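Local coordinates for outer protein YopM (Yersinia pestis, PDB 1JL5), which acts as a leucine-rich repeat effector and virulence factor that alters host cell physiology, binds calcium and assembles into a hollow cylindrical tetramer, at the interface of chains A and B. Numbering follows the deposited sequence. Chains: chain A/B, outer protein YopM.

The interface of chains A and B. Residues chain A 247-248, 266-268, 288; chain B 288, 307-308.
B:Glu308 reaches along A:Tyr268 and brings its carboxylate to the loops of chain A. Its CB starts at the ring edge, with CD1 of A:Tyr268 3.5 Å away. CG lies 3.6 Å from the same CD1 and still packs on the ring. Both carbons sit below the ring plane and off the CD1 edge. The chain then bends at chi2 (69°), and the carboxylate passes beside the foot of the A:Tyr268 side chain toward the A:Asn267 backbone. CD meets the A:Asn267 peptide. The two tip oxygens then part. OE1 faces A:Asp266, with its OD1 3.1 Å away, and the two carboxylate planes are 47° apart. OE2 of B:Glu308 lies 3.3 Å from the carbonyl carbon C of A:Asn267. It also comes close to the carbonyl oxygen of A:Asn247; both can only accept, so this pair is a clash, not a bond.

A:Tyr268 runs opposite to B:Glu308. On the ring's other side, CD1 of A:Ile288 sits 3.4 Å above the centre. The ring edge carries CE1 to 3.6 Å from CB of B:Ile288. The phenol OH points at the B:Ile288 carbonyl, but the modelled approach is too short to interpret. The two Ile288 side chains cross at about a right angle.

A:Asp266, B:Asn307 and B:Glu308 belong to a calcium site. The B:Asn307 carbonyl O is 3.2 Å from OE1 of B:Glu308. A shared calcium would probably offset the charge of the facing carboxylates. YopM forms a homotetramer, and this patch, repeated by the two-fold, joins two of its chains through ring packing and probably calcium.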
loop_
_atom_site.group_PDB
_atom_site.type_symbol
_atom_site.label_atom_id
_atom_site.label_comp_id
_atom_site.label_asym_id
_atom_site.label_seq_id
_atom_site.Cartn_x
_atom_site.Cartn_y
_atom_site.Cartn_z
ATOM N N ASN A 247 5.631 8.084 21.445
ATOM C CA ASN A 247 5.514 8.198 22.872
ATOM C C ASN A 247 4.636 9.393 23.132
ATOM O O ASN A 247 3.850 9.785 22.273
ATOM C CB ASN A 247 6.889 8.347 23.506
ATOM C CG ASN A 247 7.557 7.011 23.711
ATOM O OD1 ASN A 247 7.058 6.181 24.466
ATOM N ND2 ASN A 247 8.671 6.782 23.027
ATOM N N LEU A 248 4.760 9.966 24.316
ATOM C CA LEU A 248 3.952 11.112 24.671
ATOM C C LEU A 248 4.868 12.273 24.977
ATOM O O LEU A 248 4.623 13.050 25.893
ATOM C CB LEU A 248 3.095 10.769 25.881
ATOM C CG LEU A 248 2.141 9.614 25.590
ATOM C CD1 LEU A 248 1.480 9.146 26.877
ATOM C CD2 LEU A 248 1.110 10.077 24.579
ATOM N N ASP A 266 6.352 10.709 15.713
ATOM C CA ASP A 266 5.078 10.643 16.371
ATOM C C ASP A 266 5.148 10.902 17.856
ATOM O O ASP A 266 5.076 9.992 18.691
ATOM C CB ASP A 266 4.411 9.297 16.129
ATOM C CG ASP A 266 2.949 9.334 16.472
ATOM O OD1 ASP A 266 2.517 10.361 17.034
ATOM O OD2 ASP A 266 2.236 8.357 16.189
ATOM N N ASN A 267 5.314 12.170 18.172
ATOM C CA ASN A 267 5.331 12.619 19.538
ATOM C C ASN A 267 4.663 13.957 19.438
ATOM O O ASN A 267 4.057 14.265 18.420
ATOM C CB ASN A 267 6.753 12.708 20.072
ATOM C CG ASN A 267 7.232 11.381 20.607
ATOM O OD1 ASN A 267 6.725 10.898 21.619
ATOM N ND2 ASN A 267 8.192 10.766 19.917
ATOM N N TYR A 268 4.770 14.767 20.467
ATOM C CA TYR A 268 4.090 16.037 20.419
ATOM C C TYR A 268 5.101 17.149 20.429
ATOM O O TYR A 268 4.919 18.155 21.105
ATOM C CB TYR A 268 3.170 16.150 21.623
ATOM C CG TYR A 268 1.977 17.019 21.368
ATOM C CD1 TYR A 268 1.009 16.641 20.440
ATOM C CD2 TYR A 268 1.797 18.206 22.070
ATOM C CE1 TYR A 268 -0.116 17.422 20.225
ATOM C CE2 TYR A 268 0.680 18.994 21.861
ATOM C CZ TYR A 268 -0.269 18.596 20.940
ATOM O OH TYR A 268 -1.372 19.372 20.737
ATOM N N ILE A 288 4.644 17.976 15.927
ATOM C CA ILE A 288 3.843 19.128 15.598
ATOM C C ILE A 288 4.705 20.316 15.285
ATOM O O ILE A 288 4.449 21.434 15.716
ATOM C CB ILE A 288 2.845 19.421 16.725
ATOM C CG1 ILE A 288 3.572 19.712 18.036
ATOM C CG2 ILE A 288 1.963 18.199 16.926
ATOM C CD1 ILE A 288 2.625 20.112 19.163
ATOM N N ILE B 288 -3.415 18.137 16.055
ATOM C CA ILE B 288 -2.582 17.918 17.211
ATOM C C ILE B 288 -3.409 17.784 18.457
ATOM O O ILE B 288 -3.095 18.336 19.504
ATOM C CB ILE B 288 -1.536 19.034 17.331
ATOM C CG1 ILE B 288 -2.207 20.397 17.484
ATOM C CG2 ILE B 288 -0.695 19.052 16.065
ATOM C CD1 ILE B 288 -1.208 21.527 17.713
ATOM N N ASN B 307 -3.333 11.878 15.482
ATOM C CA ASN B 307 -3.356 13.057 16.309
ATOM C C ASN B 307 -2.468 12.582 17.420
ATOM O O ASN B 307 -1.609 11.739 17.200
ATOM C CB ASN B 307 -4.769 13.344 16.802
ATOM C CG ASN B 307 -5.522 14.234 15.851
ATOM O OD1 ASN B 307 -5.240 15.423 15.763
ATOM N ND2 ASN B 307 -6.464 13.661 15.106
ATOM N N GLU B 308 -2.652 13.107 18.612
ATOM C CA GLU B 308 -1.846 12.648 19.719
ATOM C C GLU B 308 -2.869 12.310 20.781
ATOM O O GLU B 308 -2.664 12.538 21.966
ATOM C CB GLU B 308 -0.900 13.754 20.183
ATOM C CG GLU B 308 0.202 13.233 21.070
ATOM C CD GLU B 308 1.193 12.374 20.316
ATOM O OE1 GLU B 308 0.865 11.879 19.213
ATOM O OE2 GLU B 308 2.309 12.191 20.833
#